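PDB 4PF8: TRAP-T family transporter, DctP (Periplasmic binding) subunit from Sulfitobacter sp. NAS-14.1, which binds beta-D-galacturonate and probably delivers it, as the periplasmic solute-binding subunit, to a TRAP transporter. Local coordinates for residues K153-P158 against Q162-R167; L173-I178 against A185-F190; E179-N184 against S294-A299. All coordinates share one frame; numbering follows the deposited sequence. Where two conformers were deposited one is given.

Interaction 1: residues K153-P158 against Q162-R167; sequences KPINTP and QGMKVR. With GTR (beta-D-galactopyranuronic acid), chain D.
The backbones of Lys153-Pro158 and Gln162-Arg167 draw together at the turn, with Pro158 CA and Gln162 CA 7.5 Å apart, and stand wider at Lys153 CA and Met164 CA, 10.0 Å from each other. Ile155 and the selenomethionine Met164 fill the space between them: Ile155 CD1 comes from across the chain to rest 4.0 Å from Met164 SE. With CG anti to the backbone N (chi1 -170°), Met164 reaches in toward Ile155, and its bend at chi3 places CE beside the long chain of Lys153. The Lys153 chain is extended to its amino end, where water takes over: one water lies 3.0 Å from Lys153 NZ, and another lies 2.7 Å from Gln162 O. Phe148 of strand 146-150 and Phe296 of helix 293-299 also pack on Ile155. Arg167, further along strand 165-168, presents the edge of its guanidinium to the sugar acid, NH1 to O6A of GTR at 2.8 Å and NH2 to O6B of GTR at 2.9 Å, both nearly straight. Arg167 NE is hydrogen-bonded to Met188 O. This two-pronged, nearly coplanar arginine-carboxylate pairing is characteristic of the binding site of TRAP solute-binding proteins.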
loop_
_atom_site.group_PDB
_atom_site.type_symbol
_atom_site.label_atom_id
_atom_site.label_comp_id
_atom_site.label_asym_id
_atom_site.label_seq_id
_atom_site.Cartn_x
_atom_site.Cartn_y
_atom_site.Cartn_z
ATOM N N LYS A 153 12.866 20.512 -5.105
ATOM C CA LYS A 153 11.973 21.553 -5.589
ATOM C C LYS A 153 10.565 21.044 -5.721
ATOM O O LYS A 153 10.338 19.842 -5.751
ATOM C CB LYS A 153 12.443 22.026 -6.963
ATOM C CG LYS A 153 12.382 20.959 -8.026
ATOM C CD LYS A 153 13.040 21.401 -9.333
ATOM C CE LYS A 153 13.011 20.277 -10.372
ATOM N NZ LYS A 153 13.604 20.692 -11.685
ATOM N N PRO A 154 9.597 21.953 -5.815
ATOM C CA PRO A 154 8.238 21.487 -6.077
ATOM C C PRO A 154 8.133 20.788 -7.421
ATOM O O PRO A 154 8.815 21.123 -8.390
ATOM C CB PRO A 154 7.418 22.790 -6.124
ATOM C CG PRO A 154 8.231 23.782 -5.388
ATOM C CD PRO A 154 9.655 23.416 -5.636
ATOM N N ILE A 155 7.229 19.826 -7.472
ATOM C CA ILE A 155 6.811 19.185 -8.692
ATOM C C ILE A 155 5.418 19.679 -9.095
ATOM O O ILE A 155 4.443 19.465 -8.381
ATOM C CB ILE A 155 6.805 17.674 -8.511
ATOM C CG1 ILE A 155 8.241 17.162 -8.366
ATOM C CG2 ILE A 155 6.112 16.997 -9.680
ATOM C CD1 ILE A 155 8.315 15.785 -7.709
ATOM N N ASN A 156 5.352 20.356 -10.238
ATOM C CA ASN A 156 4.077 20.817 -10.793
ATOM C C ASN A 156 3.709 20.195 -12.128
ATOM O O ASN A 156 2.547 20.212 -12.529
ATOM C CB ASN A 156 4.060 22.341 -10.903
ATOM C CG ASN A 156 3.835 22.990 -9.556
ATOM O OD1 ASN A 156 2.727 22.942 -9.002
ATOM N ND2 ASN A 156 4.885 23.542 -8.996
ATOM N N THR A 157 4.707 19.692 -12.844
ATOM C CA THR A 157 4.492 19.014 -14.119
ATOM C C THR A 157 5.423 17.810 -14.176
ATOM O O THR A 157 6.403 17.736 -13.413
ATOM C CB THR A 157 4.847 19.909 -15.325
ATOM O OG1 THR A 157 6.268 20.081 -15.375
ATOM C CG2 THR A 157 4.173 21.250 -15.217
ATOM N N PRO A 158 5.135 16.857 -15.079
ATOM C CA PRO A 158 6.020 15.687 -15.149
ATOM C C PRO A 158 7.456 16.079 -15.469
ATOM O O PRO A 158 8.380 15.397 -15.020
ATOM C CB PRO A 158 5.429 14.851 -16.288
ATOM C CG PRO A 158 4.017 15.329 -16.436
ATOM C CD PRO A 158 3.954 16.731 -15.949
ATOM N N GLN A 162 12.304 15.119 -14.200
ATOM C CA GLN A 162 13.486 14.798 -14.993
ATOM C C GLN A 162 14.777 14.895 -14.174
ATOM O O GLN A 162 15.070 15.926 -13.558
ATOM C CB GLN A 162 13.565 15.738 -16.196
ATOM C CG GLN A 162 12.579 15.391 -17.267
ATOM C CD GLN A 162 12.632 16.337 -18.441
ATOM O OE1 GLN A 162 13.391 17.305 -18.456
ATOM N NE2 GLN A 162 11.794 16.082 -19.422
ATOM N N GLY A 163 15.552 13.823 -14.192
ATOM C CA GLY A 163 16.842 13.806 -13.531
ATOM C C GLY A 163 16.752 13.520 -12.042
ATOM O O GLY A 163 17.765 13.369 -11.371
HETATM N N MSE A 164 15.548 13.448 -11.506
HETATM C CA MSE A 164 15.397 13.259 -10.059
HETATM C C MSE A 164 15.623 11.810 -9.683
HETATM O O MSE A 164 15.142 10.917 -10.369
HETATM C CB MSE A 164 14.004 13.685 -9.613
HETATM C CG MSE A 164 13.792 13.754 -8.126
HETATM SE SE MSE A 164 12.143 14.753 -7.754
HETATM C CE MSE A 164 12.664 16.524 -8.201
ATOM N N LYS A 165 16.304 11.589 -8.560
ATOM C CA LYS A 165 16.502 10.238 -8.053
ATOM C C LYS A 165 15.387 9.925 -7.062
ATOM O O LYS A 165 15.296 10.525 -5.996
ATOM C CB LYS A 165 17.867 10.088 -7.374
ATOM C CG LYS A 165 19.050 10.151 -8.327
ATOM C CD LYS A 165 20.384 10.143 -7.586
ATOM C CE LYS A 165 21.524 10.109 -8.584
ATOM N NZ LYS A 165 22.845 10.395 -7.948
ATOM N N VAL A 166 14.507 9.007 -7.445
ATOM C CA VAL A 166 13.279 8.755 -6.706
ATOM C C VAL A 166 13.259 7.294 -6.256
ATOM O O VAL A 166 13.427 6.388 -7.064
ATOM C CB VAL A 166 12.036 9.026 -7.588
ATOM C CG1 VAL A 166 10.753 8.835 -6.771
ATOM C CG2 VAL A 166 12.062 10.452 -8.172
ATOM N N ARG A 167 13.068 7.086 -4.961
ATOM C CA ARG A 167 12.888 5.726 -4.455
ATOM C C ARG A 167 11.481 5.268 -4.812
ATOM O O ARG A 167 10.532 6.042 -4.733
ATOM C CB ARG A 167 13.059 5.675 -2.945
ATOM C CG ARG A 167 12.712 4.342 -2.333
ATOM C CD ARG A 167 11.246 4.288 -1.900
ATOM N NE ARG A 167 10.921 2.995 -1.301
ATOM C CZ ARG A 167 9.731 2.685 -0.793
ATOM N NH1 ARG A 167 8.730 3.557 -0.795
ATOM N NH2 ARG A 167 9.536 1.492 -0.282
HETATM C C1 GTR D . 2.941 2.666 2.515
HETATM C C2 GTR D . 2.319 1.319 2.681
HETATM C C3 GTR D . 3.404 0.375 3.167
HETATM C C4 GTR D . 4.552 0.294 2.171
HETATM C C5 GTR D . 5.055 1.723 1.992
HETATM C C6 GTR D . 6.152 1.773 0.934
HETATM O O1 GTR D . 1.962 3.614 1.984
HETATM O O2 GTR D . 1.281 1.435 3.692
HETATM O O3 GTR D . 2.806 -0.939 3.227
HETATM O O4 GTR D . 4.027 -0.206 0.929
HETATM O O5 GTR D . 3.990 2.613 1.598
HETATM O O6A GTR D . 6.200 2.831 0.253
HETATM O O6B GTR D . 7.001 0.853 0.899
HETATM O O HOH W 1 14.123 17.379 -11.536
HETATM O O HOH W 2 13.494 18.802 -13.998
HETATM O O HOH W 3 9.205 14.390 -18.186
#

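Interaction 2: residues L173-I178 against A185-F190; sequences LFVGMI and ATPMAF. With GTR (beta-D-galactopyranuronic acid), chain D.
One face of the Phe190 ring lies against the bound galacturonate, with GTR C5 3.6 Å above the ring plane and over its centre, whereas the Phe174 ring receives Met177 CE of its own helix at an edge. The hydrogen on GTR C5 is directed at the aromatic face, a CH-pi contact of the kind usual between sugars and aromatic side chains. The carboxylate end is close as well: Phe190 CD1 is 3.4 Å from GTR C6. Phe190 CG stands anti to the backbone N (chi1 -169°), which carries the ring from the loop after strand 184-187 to the ligand. With an alanine here the aromatic face against C5 is gone, and the sugar ring is likely to be freer to tilt while Arg167 still holds its carboxylate.

Behind the site, helix 173-178 runs nearly antiparallel to strand 185-187, their axes 8.1 Å apart at an angle of 163°. The Ala185 methyl is pressed between two helix residues, with its CB 3.8 Å from Ile178 CB and 3.9 Å from Val175 CA. Val175 CG2 crosses to Pro187 CG at 4.1 Å, and Val166 and Val168 of the neighbouring strand extend the surface beneath Ile178. This is the helix-on-strand packing of a beta-alpha-beta crossover. The side-chain contacts across it are apolar, so packing rather than polar bonding joins helix and strand; the ligand, by contrast, meets an aromatic face as well as charged and polar groups.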
loop_
_atom_site.group_PDB
_atom_site.type_symbol
_atom_site.label_atom_id
_atom_site.label_comp_id
_atom_site.label_asym_id
_atom_site.label_seq_id
_atom_site.Cartn_x
_atom_site.Cartn_y
_atom_site.Cartn_z
ATOM N N LEU A 173 6.548 -1.973 -12.226
ATOM C CA LEU A 173 5.633 -0.944 -12.706
ATOM C C LEU A 173 6.057 0.443 -12.239
ATOM O O LEU A 173 5.916 1.407 -12.980
ATOM C CB LEU A 173 4.191 -1.205 -12.244
ATOM C CG LEU A 173 3.337 -2.192 -13.030
ATOM C CD1 LEU A 173 1.994 -2.342 -12.331
ATOM C CD2 LEU A 173 3.140 -1.756 -14.469
ATOM N N PHE A 174 6.553 0.549 -11.008
ATOM C CA PHE A 174 6.936 1.839 -10.448
ATOM C C PHE A 174 8.225 2.383 -11.051
ATOM O O PHE A 174 8.399 3.603 -11.167
ATOM C CB PHE A 174 7.036 1.761 -8.917
ATOM C CG PHE A 174 5.768 1.255 -8.275
ATOM C CD1 PHE A 174 4.522 1.677 -8.720
ATOM C CD2 PHE A 174 5.813 0.330 -7.267
ATOM C CE1 PHE A 174 3.369 1.191 -8.141
ATOM C CE2 PHE A 174 4.650 -0.165 -6.718
ATOM C CZ PHE A 174 3.445 0.283 -7.142
ATOM N N VAL A 175 9.120 1.492 -11.443
ATOM C CA VAL A 175 10.313 1.905 -12.154
ATOM C C VAL A 175 9.881 2.553 -13.477
ATOM O O VAL A 175 10.356 3.642 -13.834
ATOM C CB VAL A 175 11.234 0.706 -12.399
ATOM C CG1 VAL A 175 12.385 1.084 -13.334
ATOM C CG2 VAL A 175 11.762 0.181 -11.088
ATOM N N GLY A 176 8.961 1.902 -14.186
ATOM C CA GLY A 176 8.455 2.418 -15.448
ATOM C C GLY A 176 7.771 3.769 -15.285
ATOM O O GLY A 176 7.891 4.656 -16.130
HETATM N N MSE A 177 7.051 3.939 -14.191
HETATM C CA MSE A 177 6.366 5.190 -13.902
HETATM C C MSE A 177 7.350 6.355 -13.797
HETATM O O MSE A 177 7.139 7.416 -14.392
HETATM C CB MSE A 177 5.590 5.023 -12.599
HETATM C CG MSE A 177 5.069 6.284 -11.970
HETATM SE SE MSE A 177 4.026 5.763 -10.399
HETATM C CE MSE A 177 3.233 4.252 -11.223
ATOM N N ILE A 178 8.416 6.162 -13.039
ATOM C CA ILE A 178 9.410 7.211 -12.834
ATOM C C ILE A 178 10.181 7.472 -14.132
ATOM O O ILE A 178 10.427 8.632 -14.506
ATOM C CB ILE A 178 10.379 6.831 -11.700
ATOM C CG1 ILE A 178 9.637 6.681 -10.388
ATOM C CG2 ILE A 178 11.464 7.857 -11.527
ATOM C CD1 ILE A 178 8.842 7.860 -10.017
ATOM N N ALA A 185 14.788 5.766 -11.068
ATOM C CA ALA A 185 14.129 5.002 -10.015
ATOM C C ALA A 185 15.057 4.033 -9.316
ATOM O O ALA A 185 15.873 3.383 -9.952
ATOM C CB ALA A 185 12.980 4.239 -10.591
ATOM N N THR A 186 14.912 3.931 -8.000
ATOM C CA THR A 186 15.657 2.950 -7.238
ATOM C C THR A 186 14.664 2.225 -6.331
ATOM O O THR A 186 14.117 2.836 -5.427
ATOM C CB THR A 186 16.712 3.616 -6.339
ATOM O OG1 THR A 186 17.661 4.308 -7.152
ATOM C CG2 THR A 186 17.491 2.558 -5.566
ATOM N N PRO A 187 14.428 0.921 -6.589
ATOM C CA PRO A 187 13.602 0.100 -5.697
ATOM C C PRO A 187 14.353 -0.046 -4.375
ATOM O O PRO A 187 15.545 -0.363 -4.374
ATOM C CB PRO A 187 13.485 -1.236 -6.438
ATOM C CG PRO A 187 13.926 -0.948 -7.840
ATOM C CD PRO A 187 14.908 0.157 -7.747
HETATM N N MSE A 188 13.681 0.228 -3.262
HETATM C CA MSE A 188 14.325 0.171 -1.953
HETATM C C MSE A 188 13.271 -0.136 -0.897
HETATM O O MSE A 188 12.165 0.412 -0.917
HETATM C CB MSE A 188 14.985 1.513 -1.622
HETATM C CG MSE A 188 15.724 1.561 -0.299
HETATM SE SE MSE A 188 16.434 3.370 -0.013
HETATM C CE MSE A 188 16.849 3.705 -1.783
ATOM N N ALA A 189 13.618 -1.010 0.042
ATOM C CA ALA A 189 12.749 -1.258 1.186
ATOM C C ALA A 189 12.376 0.013 1.938
ATOM O O ALA A 189 13.196 0.927 2.117
ATOM C CB ALA A 189 13.418 -2.262 2.132
ATOM N N PHE A 190 11.132 0.071 2.399
ATOM C CA PHE A 190 10.576 1.254 3.061
ATOM C C PHE A 190 11.430 1.738 4.235
ATOM O O PHE A 190 11.621 2.928 4.404
ATOM C CB PHE A 190 9.152 0.928 3.525
ATOM C CG PHE A 190 8.334 2.100 3.993
ATOM C CD1 PHE A 190 8.165 3.226 3.213
ATOM C CD2 PHE A 190 7.652 2.010 5.174
ATOM C CE1 PHE A 190 7.376 4.266 3.648
ATOM C CE2 PHE A 190 6.811 3.039 5.601
ATOM C CZ PHE A 190 6.688 4.170 4.826
HETATM C C1 GTR D . 2.941 2.666 2.515
HETATM C C2 GTR D . 2.319 1.319 2.681
HETATM C C3 GTR D . 3.404 0.375 3.167
HETATM C C4 GTR D . 4.552 0.294 2.171
HETATM C C5 GTR D . 5.055 1.723 1.992
HETATM C C6 GTR D . 6.152 1.773 0.934
HETATM O O1 GTR D . 1.962 3.614 1.984
HETATM O O2 GTR D . 1.281 1.435 3.692
HETATM O O3 GTR D . 2.806 -0.939 3.227
HETATM O O4 GTR D . 4.027 -0.206 0.929
HETATM O O5 GTR D . 3.990 2.613 1.598
HETATM O O6A GTR D . 6.200 2.831 0.253
HETATM O O6B GTR D . 7.001 0.853 0.899
#

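Interaction 3: residues E179-N184 against S294-A299; sequences ESMGGN and SAFQEA
Ala299 O accepts a hydrogen bond from a water at 2.7 Å, and the same water donates another to Ser180 O at 3.2 Å, so that one molecule bridges the C-terminal end of helix 172-179 and segment 294-299. The helix ends in a Schellman motif: Gly182, with positive phi, is its C-prime residue, Gly183 N reaches back to Ile178 O, and Gly182 N bonds to Glu179 O at 2.9 Å, which also closes a type I turn from Glu179 to Gly182. Ser180 adds a direct approach, its CB 3.6 Å from Ala299 O. Its hydroxyl is engaged elsewhere, by Gly176 O one helical turn back.

The selenomethionine Met181 supplies most of the apolar side of the contact. CG sits anti to the carbonyl carbon (chi1 -65°) and the chain continues straight through chi2, sending SE toward helix 293-299 before the bend at chi3 turns CE aside. On the way CG passes the Ala299 methyl, 4.1 Å from Ala299 CB. Phe296 meets the selenium at roughly a right angle to the Met181 chain, in a Met-aromatic contact at the ring edge: SE lies 5.0 Å from the ring centroid and 76° off its normal. Pro158 also packs on Met181, so the loop that precedes strand 165-168 joins the same buried cluster. At that ring edge, two carbons share the approach almost evenly, Phe296 CD1 at 3.9 Å and Phe296 CE1 at 4.0 Å from Met181 SE.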
loop_
_atom_site.group_PDB
_atom_site.type_symbol
_atom_site.label_atom_id
_atom_site.label_comp_id
_atom_site.label_asym_id
_atom_site.label_seq_id
_atom_site.Cartn_x
_atom_site.Cartn_y
_atom_site.Cartn_z
ATOM N N GLU A 179 10.560 6.410 -14.830
ATOM C CA GLU A 179 11.305 6.548 -16.085
ATOM C C GLU A 179 10.482 7.280 -17.150
ATOM O O GLU A 179 11.021 8.033 -17.981
ATOM C CB GLU A 179 11.756 5.165 -16.596
ATOM C CG GLU A 179 12.859 4.580 -15.753
ATOM C CD GLU A 179 13.422 3.274 -16.287
ATOM O OE1 GLU A 179 14.452 2.836 -15.732
ATOM O OE2 GLU A 179 12.844 2.685 -17.234
ATOM N N SER A 180 9.172 7.065 -17.146
ATOM C CA SER A 180 8.316 7.697 -18.141
ATOM C C SER A 180 8.295 9.205 -17.938
ATOM O O SER A 180 7.925 9.949 -18.850
ATOM C CB SER A 180 6.907 7.127 -18.046
ATOM O OG SER A 180 6.874 5.792 -18.534
HETATM N N MSE A 181 8.706 9.677 -16.762
HETATM C CA MSE A 181 8.824 11.126 -16.550
HETATM C C MSE A 181 10.262 11.588 -16.519
HETATM O O MSE A 181 10.549 12.737 -16.172
HETATM C CB MSE A 181 8.114 11.527 -15.274
HETATM C CG MSE A 181 6.611 11.293 -15.365
HETATM SE SE MSE A 181 5.739 11.830 -13.751
HETATM C CE MSE A 181 6.376 10.516 -12.593
ATOM N N GLY A 182 11.171 10.708 -16.903
ATOM C CA GLY A 182 12.571 11.058 -17.021
ATOM C C GLY A 182 13.339 11.012 -15.710
ATOM O O GLY A 182 14.472 11.488 -15.650
ATOM N N GLY A 183 12.746 10.415 -14.681
ATOM C CA GLY A 183 13.426 10.265 -13.405
ATOM C C GLY A 183 14.273 9.012 -13.375
ATOM O O GLY A 183 14.259 8.201 -14.312
ATOM N N ASN A 184 15.026 8.863 -12.298
ATOM C CA ASN A 184 15.841 7.680 -12.096
ATOM C C ASN A 184 15.341 6.957 -10.859
ATOM O O ASN A 184 15.426 7.480 -9.755
ATOM C CB ASN A 184 17.311 8.059 -11.974
ATOM C CG ASN A 184 17.817 8.811 -13.198
ATOM O OD1 ASN A 184 17.888 8.259 -14.304
ATOM N ND2 ASN A 184 18.146 10.083 -13.010
ATOM N N SER A 294 -3.989 16.350 -16.005
ATOM C CA SER A 294 -3.998 15.700 -17.312
ATOM C C SER A 294 -2.597 15.383 -17.805
ATOM O O SER A 294 -2.392 14.357 -18.435
ATOM C CB SER A 294 -4.707 16.576 -18.341
ATOM O OG SER A 294 -6.074 16.731 -18.019
ATOM N N ALA A 295 -1.642 16.268 -17.539
ATOM C CA ALA A 295 -0.279 16.046 -18.002
ATOM C C ALA A 295 0.362 14.836 -17.334
ATOM O O ALA A 295 1.069 14.088 -17.996
ATOM C CB ALA A 295 0.591 17.292 -17.802
ATOM N N PHE A 296 0.126 14.640 -16.038
ATOM C CA PHE A 296 0.636 13.456 -15.370
ATOM C C PHE A 296 -0.035 12.201 -15.885
ATOM O O PHE A 296 0.634 11.179 -16.073
ATOM C CB PHE A 296 0.476 13.558 -13.844
ATOM C CG PHE A 296 1.463 14.492 -13.216
ATOM C CD1 PHE A 296 2.723 14.063 -12.871
ATOM C CD2 PHE A 296 1.125 15.809 -12.988
ATOM C CE1 PHE A 296 3.633 14.942 -12.313
ATOM C CE2 PHE A 296 2.023 16.681 -12.427
ATOM C CZ PHE A 296 3.269 16.254 -12.090
ATOM N N GLN A 297 -1.343 12.271 -16.110
ATOM C CA GLN A 297 -2.066 11.121 -16.620
ATOM C C GLN A 297 -1.533 10.730 -17.998
ATOM O O GLN A 297 -1.297 9.548 -18.264
ATOM C CB GLN A 297 -3.554 11.407 -16.674
ATOM C CG GLN A 297 -4.158 11.520 -15.289
ATOM C CD GLN A 297 -5.598 11.908 -15.355
ATOM O OE1 GLN A 297 -5.975 12.779 -16.142
ATOM N NE2 GLN A 297 -6.419 11.256 -14.557
ATOM N N GLU A 298 -1.331 11.716 -18.864
ATOM C CA GLU A 298 -0.825 11.440 -20.210
ATOM C C GLU A 298 0.574 10.845 -20.154
ATOM O O GLU A 298 0.913 9.968 -20.949
ATOM C CB GLU A 298 -0.815 12.715 -21.055
ATOM C CG GLU A 298 -2.191 13.230 -21.460
ATOM C CD GLU A 298 -2.117 14.373 -22.465
ATOM O OE1 GLU A 298 -1.005 14.654 -22.973
ATOM O OE2 GLU A 298 -3.171 14.987 -22.751
ATOM N N ALA A 299 1.380 11.318 -19.210
ATOM C CA ALA A 299 2.753 10.855 -19.081
ATOM C C ALA A 299 2.800 9.384 -18.709
ATOM O O ALA A 299 3.803 8.731 -18.981
ATOM C CB ALA A 299 3.491 11.664 -18.043
HETATM O O HOH W 4 5.522 9.594 -20.934
#

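In the fold
Following the chain from the N terminus, interaction 1 closes first, drawing together the two sides of the short turn at 159-161 that leads into strand 165-168. Interaction 2 opens after it and closes the helix-to-strand connection of the beta-alpha-beta unit formed by 165-168, 172-179 and 184-187. Interaction 3 crosses interaction 2, since 179-184 is the link between helix and strand while its partner 294-299 lies 110 residues on, tying that unit to helix 293-299, in the C-terminal part of the chain. Backbone bonds join strands 165-168 and 184-187, Val166 O with Thr186 N among them. Interactions 1 and 2 both reach the galacturonate; interaction 3 touches both of the others, Met164 O meeting Asn184 N.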